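Local coordinates for protein flavoredoxin (Methanosarcina acetivorans, PDB 3BNK) that binds flavin mononucleotide as its cofactor in a flavin reductase-like domain and probably serves in electron transport, at residues B[16-24]-B[66-74]; B[111-122]-B[134-143]. All coordinates share one frame; numbering follows the deposited sequence.

Interaction 1 of 2, residues B[16-24]-B[66-74]; sequences MPVTLLGAN and SFSVNFPYS
Asn-70 and Leu-20 face each other as an antiparallel hydrogen-bonded pair, and each backbone carbonyl of the pair takes two donors. Leu-20 N reaches Asn-70 O at 2.7 Å, in the carbonyl plane, while Thr-19 OG1 donates to the same Asn-70 O at 2.7 Å from well above that plane. The hydroxyl is in place because Thr-19 OG1 stands anti to the backbone N (chi1 -161°), which also lays it against Val-69 CG1. In return Leu-20 O receives Asn-70 N and the side-chain amide, Asn-70 ND2, the latter at 3.0 Å and 45° out of the carbonyl plane. The same ND2 donates to Ser-68 OG at 2.9 Å, and Asn-70 OD1 accepts from Asn-116 ND2 and Ile-110 N, so the buried amide is fixed at both ends. A leucine here would remove the amide and would probably cost Leu-20 O its second donor, Ser-68 OG the N-H it accepts, and Ile-110 N and Asn-116 ND2 their shared acceptor. Gly-22 and Ser-68 form the next hydrogen-bonded pair, where Ser-68 OG, itself held by Pro-108 O, lies against Gly-22 CA, 3.5 Å away. On the other face Leu-21 CD2 leans obliquely on Phe-67, 3.4 Å from CD1; the same leucine touches Thr-57, an FMN-binding residue, and Ile-61 of helix 57-64. Beyond Phe-71 the chains part: Pro-72 CD lies 3.4 Å from Val-18 O, and a water donates to both Val-18 O and Pro-72 O. Helix 77-83 covers Val-18, Leu-20 and Pro-72 through Thr-80, and Tyr-14 of the second subunit packs on Phe-71. Two antiparallel strands in the buried sheet of a flavin reductase-like domain, next to its FMN pocket, are thus joined.

Interaction 2 of 2, residues B[111-122]-B[134-143]; sequences KECTLNLECRVV and VGEIIAAYSE
Glu-118 and Tyr-141 meet across a beta hairpin because the glutamate, with CG anti to the backbone N (chi1 -178°), runs extended, while the tyrosine ring swings beside its own backbone N (chi1 -52°). Tyr-141 OH then donates to Glu-118 OE1 at 2.9 Å, on the syn side of the carboxylate and somewhat out of its plane, while OE1 lies at the edge of the ring, in the ring plane. Glu-118 OE2 has a firmer hold outside, on Leu-104 N. A classic beta bulge interrupts the hairpin: Ile-138 and Ala-139 both face Glu-118, whose O accepts Ile-138 N at 3.0 Å and, only weakly, Ala-139 N. At the bulge Ile-138 CD1 lies 3.7 Å from Glu-118 OE1. On the opposite face Leu-117 fits between Ile-137 and Ala-140, with CD2 3.8 Å from Ala-140 CB, and Leu-47 of strand 46-52 packs on Leu-117 and Ile-137. Val-11 of the second subunit touches the same two side chains, and residues 140-142 pair with a strand of that subunit, carrying the sheet across the dimer interface. Toward the exposed end, Arg-120 and Glu-136 lie side by side in a salt bridge, NH1 to OE1 3.6 Å, their planar groups nearly perpendicular. At the other end of the ladder Ser-142 OG donates to Thr-114 O at 2.7 Å, almost in line with the carbonyl bond.

How the interactions relate
Strand 66-71 of interaction 1 and strand 115-126 of interaction 2 are neighbours in one antiparallel sheet, so the two contacts are successive seams of it, their centres about 9 Å apart. Phe-67 O to Cys-119 N, 2.7 Å and probably a hydrogen bond, ties the seams together, alongside a side-chain tie between two asparagines. Interaction 1 is wholly buried near the middle of the chain and borders the flavin; its polar side chains bond to backbone groups, to each other and to neighbouring residues. Interaction 2, a hairpin farther out, is mostly buried but ends in exposed residues, where an ion pair appears. Both touch the second subunit, interaction 1 by packing and interaction 2 also through strand pairing that carries the shared sheet across.

Interaction 1 of 2, residues B[16-24]-B[66-74]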
loop_
_atom_site.group_PDB
_atom_site.type_symbol
_atom_site.label_atom_id
_atom_site.label_comp_id
_atom_site.label_asym_id
_atom_site.label_seq_id
_atom_site.Cartn_x
_atom_site.Cartn_y
_atom_site.Cartn_z
ATOM N N MET B 16 -3.282 -4.685 -3.769
ATOM C CA MET B 16 -3.499 -3.287 -3.467
ATOM C C MET B 16 -4.751 -3.120 -2.613
ATOM O O MET B 16 -5.657 -3.955 -2.661
ATOM C CB MET B 16 -3.659 -2.474 -4.753
ATOM C CG MET B 16 -2.380 -2.305 -5.556
ATOM S SD MET B 16 -2.706 -1.641 -7.196
ATOM C CE MET B 16 -3.052 -3.169 -8.087
ATOM N N PRO B 17 -4.818 -2.017 -1.848
ATOM C CA PRO B 17 -6.060 -1.651 -1.179
ATOM C C PRO B 17 -7.029 -1.029 -2.199
ATOM O O PRO B 17 -6.639 -0.735 -3.331
ATOM C CB PRO B 17 -5.596 -0.590 -0.178
ATOM C CG PRO B 17 -4.435 0.069 -0.879
ATOM C CD PRO B 17 -3.742 -1.031 -1.603
ATOM N N VAL B 18 -8.280 -0.840 -1.816
ATOM C CA VAL B 18 -9.253 -0.185 -2.696
ATOM C C VAL B 18 -9.847 1.002 -1.968
ATOM O O VAL B 18 -10.544 0.858 -0.947
ATOM C CB VAL B 18 -10.371 -1.143 -3.196
ATOM C CG1 VAL B 18 -11.432 -0.385 -3.979
ATOM C CG2 VAL B 18 -9.779 -2.245 -4.041
ATOM N N THR B 19 -9.554 2.179 -2.505
ATOM C CA THR B 19 -9.937 3.403 -1.869
ATOM C C THR B 19 -10.564 4.340 -2.893
ATOM O O THR B 19 -10.398 4.165 -4.097
ATOM C CB THR B 19 -8.732 4.076 -1.106
ATOM O OG1 THR B 19 -9.243 5.006 -0.169
ATOM C CG2 THR B 19 -7.862 4.854 -2.007
ATOM N N LEU B 20 -11.301 5.320 -2.397
ATOM C CA LEU B 20 -11.788 6.387 -3.235
ATOM C C LEU B 20 -11.063 7.678 -2.835
ATOM O O LEU B 20 -11.040 8.072 -1.666
ATOM C CB LEU B 20 -13.308 6.502 -3.106
ATOM C CG LEU B 20 -14.259 5.946 -4.179
ATOM C CD1 LEU B 20 -13.583 5.286 -5.383
ATOM C CD2 LEU B 20 -15.380 5.066 -3.570
ATOM N N LEU B 21 -10.434 8.309 -3.817
ATOM C CA LEU B 21 -9.687 9.521 -3.572
ATOM C C LEU B 21 -10.567 10.720 -3.919
ATOM O O LEU B 21 -11.022 10.851 -5.063
ATOM C CB LEU B 21 -8.399 9.525 -4.411
ATOM C CG LEU B 21 -7.412 10.700 -4.319
ATOM C CD1 LEU B 21 -8.037 11.990 -4.738
ATOM C CD2 LEU B 21 -6.836 10.868 -2.917
ATOM N N GLY B 22 -10.798 11.580 -2.931
ATOM C CA GLY B 22 -11.654 12.750 -3.101
ATOM C C GLY B 22 -10.860 14.046 -3.207
ATOM O O GLY B 22 -9.911 14.270 -2.459
ATOM N N ALA B 23 -11.244 14.887 -4.160
ATOM C CA ALA B 23 -10.691 16.224 -4.271
ATOM C C ALA B 23 -11.703 17.183 -4.879
ATOM O O ALA B 23 -12.548 16.792 -5.702
ATOM C CB ALA B 23 -9.394 16.208 -5.077
ATOM N N ASN B 24 -11.654 18.430 -4.428
ATOM C CA ASN B 24 -12.355 19.496 -5.121
ATOM C C ASN B 24 -11.540 19.895 -6.332
ATOM O O ASN B 24 -10.326 20.075 -6.232
ATOM C CB ASN B 24 -12.577 20.714 -4.221
ATOM C CG ASN B 24 -13.838 20.599 -3.375
ATOM O OD1 ASN B 24 -14.453 19.532 -3.277
ATOM N ND2 ASN B 24 -14.230 21.707 -2.770
ATOM N N SER B 66 -5.201 19.634 -0.671
ATOM C CA SER B 66 -5.925 18.729 0.208
ATOM C C SER B 66 -6.584 17.604 -0.579
ATOM O O SER B 66 -6.847 17.745 -1.767
ATOM C CB SER B 66 -6.973 19.476 1.037
ATOM O OG SER B 66 -8.124 19.771 0.274
ATOM N N PHE B 67 -6.855 16.495 0.113
ATOM C CA PHE B 67 -7.546 15.363 -0.465
ATOM C C PHE B 67 -8.046 14.428 0.642
ATOM O O PHE B 67 -7.665 14.553 1.810
ATOM C CB PHE B 67 -6.650 14.614 -1.472
ATOM C CG PHE B 67 -5.426 13.966 -0.857
ATOM C CD1 PHE B 67 -5.475 12.647 -0.391
ATOM C CD2 PHE B 67 -4.216 14.665 -0.761
ATOM C CE1 PHE B 67 -4.341 12.038 0.156
ATOM C CE2 PHE B 67 -3.075 14.071 -0.204
ATOM C CZ PHE B 67 -3.135 12.757 0.253
ATOM N N SER B 68 -8.923 13.504 0.261
ATOM C CA SER B 68 -9.368 12.474 1.183
ATOM C C SER B 68 -9.112 11.084 0.631
ATOM O O SER B 68 -9.048 10.878 -0.582
ATOM C CB SER B 68 -10.854 12.641 1.530
ATOM O OG SER B 68 -11.657 12.535 0.369
ATOM N N VAL B 69 -8.965 10.140 1.550
ATOM C CA VAL B 69 -8.836 8.734 1.239
ATOM C C VAL B 69 -10.013 8.052 1.931
ATOM O O VAL B 69 -10.146 8.135 3.151
ATOM C CB VAL B 69 -7.487 8.174 1.736
ATOM C CG1 VAL B 69 -7.341 6.712 1.354
ATOM C CG2 VAL B 69 -6.328 8.969 1.159
ATOM N N ASN B 70 -10.850 7.394 1.128
ATOM C CA ASN B 70 -12.168 6.896 1.540
ATOM C C ASN B 70 -12.246 5.390 1.303
ATOM O O ASN B 70 -11.884 4.914 0.227
ATOM C CB ASN B 70 -13.294 7.589 0.745
ATOM C CG ASN B 70 -13.363 9.091 0.976
ATOM O OD1 ASN B 70 -13.892 9.561 1.984
ATOM N ND2 ASN B 70 -12.840 9.855 0.023
ATOM N N PHE B 71 -12.704 4.641 2.306
ATOM C CA PHE B 71 -12.719 3.169 2.216
ATOM C C PHE B 71 -14.121 2.637 1.983
ATOM O O PHE B 71 -14.912 2.604 2.903
ATOM C CB PHE B 71 -12.122 2.520 3.484
ATOM C CG PHE B 71 -10.637 2.679 3.603
ATOM C CD1 PHE B 71 -10.087 3.870 4.093
ATOM C CD2 PHE B 71 -9.783 1.645 3.228
ATOM C CE1 PHE B 71 -8.719 4.036 4.209
ATOM C CE2 PHE B 71 -8.406 1.790 3.333
ATOM C CZ PHE B 71 -7.863 2.994 3.819
ATOM N N PRO B 72 -14.435 2.204 0.745
ATOM C CA PRO B 72 -15.743 1.579 0.550
ATOM C C PRO B 72 -15.804 0.163 1.147
ATOM O O PRO B 72 -14.768 -0.491 1.307
ATOM C CB PRO B 72 -15.878 1.546 -0.974
ATOM C CG PRO B 72 -14.449 1.393 -1.460
ATOM C CD PRO B 72 -13.643 2.242 -0.505
ATOM N N TYR B 73 -17.000 -0.298 1.498
ATOM C CA TYR B 73 -17.207 -1.711 1.806
ATOM C C TYR B 73 -17.497 -2.497 0.513
ATOM O O TYR B 73 -17.740 -1.902 -0.537
ATOM C CB TYR B 73 -18.296 -1.912 2.881
ATOM C CG TYR B 73 -19.613 -1.250 2.555
ATOM C CD1 TYR B 73 -20.615 -1.945 1.872
ATOM C CD2 TYR B 73 -19.858 0.064 2.927
ATOM C CE1 TYR B 73 -21.819 -1.341 1.563
ATOM C CE2 TYR B 73 -21.072 0.683 2.626
ATOM C CZ TYR B 73 -22.042 -0.021 1.939
ATOM O OH TYR B 73 -23.241 0.588 1.643
ATOM N N SER B 74 -17.447 -3.826 0.583
ATOM C CA SER B 74 -17.532 -4.671 -0.629
ATOM C C SER B 74 -18.801 -4.478 -1.478
ATOM O O SER B 74 -18.731 -4.497 -2.708
ATOM C CB SER B 74 -17.309 -6.153 -0.299
ATOM O OG SER B 74 -18.400 -6.699 0.432
HETATM O O HOH W 1 -12.290 -0.943 0.145
HETATM O O HOH W 2 -9.293 18.809 -2.659
#

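Interaction 2 of 2, residues B[111-122]-B[134-143]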
loop_
_atom_site.group_PDB
_atom_site.type_symbol
_atom_site.label_atom_id
_atom_site.label_comp_id
_atom_site.label_asym_id
_atom_site.label_seq_id
_atom_site.Cartn_x
_atom_site.Cartn_y
_atom_site.Cartn_z
ATOM N N LYS B 111 -19.861 9.836 2.649
ATOM C CA LYS B 111 -20.595 9.445 3.855
ATOM C C LYS B 111 -20.727 7.929 3.998
ATOM O O LYS B 111 -20.635 7.392 5.100
ATOM C CB LYS B 111 -21.981 10.107 3.880
ATOM C CG LYS B 111 -21.939 11.554 4.292
ATOM C CD LYS B 111 -23.266 12.263 4.063
ATOM C CE LYS B 111 -23.211 13.708 4.537
ATOM N NZ LYS B 111 -24.540 14.379 4.379
ATOM N N GLU B 112 -20.927 7.253 2.867
ATOM C CA GLU B 112 -21.210 5.824 2.852
ATOM C C GLU B 112 -19.960 4.959 3.126
ATOM O O GLU B 112 -20.075 3.824 3.599
ATOM C CB GLU B 112 -21.914 5.449 1.543
ATOM C CG GLU B 112 -23.227 6.262 1.285
ATOM C CD GLU B 112 -23.099 7.458 0.292
ATOM O OE1 GLU B 112 -22.211 8.310 0.434
ATOM O OE2 GLU B 112 -23.937 7.564 -0.627
ATOM N N CYS B 113 -18.777 5.511 2.857
ATOM C CA CYS B 113 -17.510 4.821 3.131
ATOM C C CYS B 113 -17.280 4.582 4.635
ATOM O O CYS B 113 -17.696 5.375 5.478
ATOM C CB CYS B 113 -16.324 5.550 2.478
ATOM S SG CYS B 113 -16.232 5.281 0.672
ATOM N N THR B 114 -16.611 3.482 4.959
ATOM C CA THR B 114 -16.494 3.056 6.341
ATOM C C THR B 114 -15.469 3.853 7.137
ATOM O O THR B 114 -15.505 3.866 8.378
ATOM C CB THR B 114 -16.177 1.553 6.435
ATOM O OG1 THR B 114 -14.823 1.312 6.016
ATOM C CG2 THR B 114 -17.171 0.753 5.575
ATOM N N LEU B 115 -14.556 4.497 6.414
ATOM C CA LEU B 115 -13.441 5.240 6.997
ATOM C C LEU B 115 -13.002 6.311 6.003
ATOM O O LEU B 115 -12.837 6.034 4.805
ATOM C CB LEU B 115 -12.270 4.294 7.337
ATOM C CG LEU B 115 -10.925 4.854 7.844
ATOM C CD1 LEU B 115 -10.992 5.425 9.294
ATOM C CD2 LEU B 115 -9.853 3.797 7.759
ATOM N N ASN B 116 -12.834 7.532 6.509
ATOM C CA ASN B 116 -12.387 8.677 5.698
ATOM C C ASN B 116 -11.196 9.382 6.336
ATOM O O ASN B 116 -11.262 9.791 7.496
ATOM C CB ASN B 116 -13.519 9.703 5.489
ATOM C CG ASN B 116 -14.887 9.063 5.378
ATOM O OD1 ASN B 116 -15.574 8.863 6.386
ATOM N ND2 ASN B 116 -15.309 8.772 4.147
ATOM N N LEU B 117 -10.111 9.497 5.575
ATOM C CA LEU B 117 -8.911 10.196 6.018
ATOM C C LEU B 117 -8.789 11.518 5.272
ATOM O O LEU B 117 -8.641 11.537 4.057
ATOM C CB LEU B 117 -7.655 9.327 5.823
ATOM C CG LEU B 117 -7.708 7.864 6.292
ATOM C CD1 LEU B 117 -6.372 7.146 6.059
ATOM C CD2 LEU B 117 -8.172 7.701 7.779
ATOM N N GLU B 118 -8.872 12.617 6.017
ATOM C CA GLU B 118 -8.841 13.965 5.468
ATOM C C GLU B 118 -7.397 14.467 5.526
ATOM O O GLU B 118 -6.817 14.561 6.602
ATOM C CB GLU B 118 -9.797 14.862 6.265
ATOM C CG GLU B 118 -9.929 16.304 5.784
ATOM C CD GLU B 118 -10.845 17.147 6.692
ATOM O OE1 GLU B 118 -11.048 16.772 7.872
ATOM O OE2 GLU B 118 -11.358 18.185 6.215
ATOM N N CYS B 119 -6.815 14.775 4.366
ATOM C CA CYS B 119 -5.366 14.964 4.294
ATOM C C CYS B 119 -4.917 16.307 3.757
ATOM O O CYS B 119 -5.478 16.828 2.785
ATOM C CB CYS B 119 -4.698 13.835 3.494
ATOM S SG CYS B 119 -5.165 12.193 4.074
ATOM N N ARG B 120 -3.893 16.856 4.404
ATOM C CA ARG B 120 -3.309 18.109 3.954
ATOM C C ARG B 120 -2.019 17.868 3.206
ATOM O O ARG B 120 -1.096 17.265 3.738
ATOM C CB ARG B 120 -3.059 19.057 5.125
ATOM C CG ARG B 120 -3.028 20.497 4.653
ATOM C CD ARG B 120 -1.898 21.274 5.222
ATOM N NE ARG B 120 -2.052 21.560 6.639
ATOM C CZ ARG B 120 -1.204 21.146 7.573
ATOM N NH1 ARG B 120 -0.138 20.414 7.242
ATOM N NH2 ARG B 120 -1.421 21.460 8.838
ATOM N N VAL B 121 -1.958 18.320 1.965
ATOM C CA VAL B 121 -0.757 18.127 1.159
ATOM C C VAL B 121 0.430 18.780 1.857
ATOM O O VAL B 121 0.372 19.960 2.223
ATOM C CB VAL B 121 -0.916 18.641 -0.294
ATOM C CG1 VAL B 121 0.401 18.565 -1.031
ATOM C CG2 VAL B 121 -1.978 17.831 -1.035
ATOM N N VAL B 122 1.471 17.974 2.066
ATOM C CA VAL B 122 2.743 18.395 2.663
ATOM C C VAL B 122 3.793 18.566 1.546
ATOM O O VAL B 122 4.494 19.571 1.484
ATOM C CB VAL B 122 3.208 17.385 3.762
ATOM C CG1 VAL B 122 4.595 17.709 4.287
ATOM C CG2 VAL B 122 2.213 17.363 4.939
ATOM N N VAL B 134 2.072 13.570 -0.987
ATOM C CA VAL B 134 2.252 13.205 0.432
ATOM C C VAL B 134 1.411 14.145 1.320
ATOM O O VAL B 134 1.550 15.379 1.270
ATOM C CB VAL B 134 3.759 13.153 0.871
ATOM C CG1 VAL B 134 3.892 12.696 2.307
ATOM C CG2 VAL B 134 4.556 12.203 -0.017
ATOM N N GLY B 135 0.505 13.550 2.090
ATOM C CA GLY B 135 -0.420 14.312 2.893
ATOM C C GLY B 135 -0.395 13.906 4.350
ATOM O O GLY B 135 -0.280 12.726 4.669
ATOM N N GLU B 136 -0.498 14.893 5.232
ATOM C CA GLU B 136 -0.676 14.631 6.651
ATOM C C GLU B 136 -2.137 14.310 6.904
ATOM O O GLU B 136 -3.027 14.997 6.401
ATOM C CB GLU B 136 -0.246 15.842 7.502
ATOM C CG GLU B 136 -0.212 15.552 9.015
ATOM C CD GLU B 136 0.114 16.781 9.876
ATOM O OE1 GLU B 136 0.788 17.706 9.383
ATOM O OE2 GLU B 136 -0.305 16.802 11.054
ATOM N N ILE B 137 -2.390 13.254 7.664
ATOM C CA ILE B 137 -3.755 12.939 8.064
ATOM C C ILE B 137 -4.130 13.871 9.216
ATOM O O ILE B 137 -3.656 13.723 10.355
ATOM C CB ILE B 137 -3.928 11.450 8.469
ATOM C CG1 ILE B 137 -3.416 10.526 7.356
ATOM C CG2 ILE B 137 -5.403 11.139 8.797
ATOM C CD1 ILE B 137 -3.147 9.093 7.851
ATOM N N ILE B 138 -4.961 14.856 8.908
ATOM C CA ILE B 138 -5.276 15.866 9.901
ATOM C C ILE B 138 -6.525 15.486 10.681
ATOM O O ILE B 138 -6.634 15.798 11.866
ATOM C CB ILE B 138 -5.360 17.291 9.299
ATOM C CG1 ILE B 138 -6.571 17.430 8.385
ATOM C CG2 ILE B 138 -4.031 17.679 8.609
ATOM C CD1 ILE B 138 -7.811 18.050 9.078
ATOM N N ALA B 139 -7.450 14.793 10.021
ATOM C CA ALA B 139 -8.626 14.249 10.696
ATOM C C ALA B 139 -9.015 12.916 10.080
ATOM O O ALA B 139 -8.863 12.707 8.866
ATOM C CB ALA B 139 -9.802 15.239 10.655
ATOM N N ALA B 140 -9.483 12.018 10.940
ATOM C CA ALA B 140 -9.985 10.718 10.537
ATOM C C ALA B 140 -11.376 10.507 11.099
ATOM O O ALA B 140 -11.643 10.836 12.261
ATOM C CB ALA B 140 -9.045 9.608 10.990
ATOM N N TYR B 141 -12.253 9.968 10.255
ATOM C CA TYR B 141 -13.663 9.758 10.577
ATOM C C TYR B 141 -14.073 8.308 10.345
ATOM O O TYR B 141 -13.754 7.710 9.315
ATOM C CB TYR B 141 -14.559 10.665 9.717
ATOM C CG TYR B 141 -14.185 12.136 9.729
ATOM C CD1 TYR B 141 -13.191 12.631 8.886
ATOM C CD2 TYR B 141 -14.833 13.034 10.589
ATOM C CE1 TYR B 141 -12.836 13.985 8.897
ATOM C CE2 TYR B 141 -14.499 14.391 10.602
ATOM C CZ TYR B 141 -13.495 14.855 9.757
ATOM O OH TYR B 141 -13.161 16.190 9.768
ATOM N N SER B 142 -14.793 7.751 11.306
ATOM C CA SER B 142 -15.529 6.522 11.071
ATOM C C SER B 142 -16.887 6.588 11.766
ATOM O O SER B 142 -17.431 7.671 11.990
ATOM C CB SER B 142 -14.726 5.299 11.530
ATOM O OG SER B 142 -15.335 4.100 11.080
ATOM N N GLU B 143 -17.445 5.419 12.068
ATOM C CA GLU B 143 -18.710 5.308 12.795
ATOM C C GLU B 143 -18.531 4.213 13.847
ATOM O O GLU B 143 -17.660 3.343 13.708
ATOM C CB GLU B 143 -19.854 4.962 11.840
ATOM C CG GLU B 143 -19.866 5.785 10.560
ATOM C CD GLU B 143 -20.957 5.389 9.605
ATOM O OE1 GLU B 143 -21.920 4.715 10.034
ATOM O OE2 GLU B 143 -20.850 5.757 8.411
#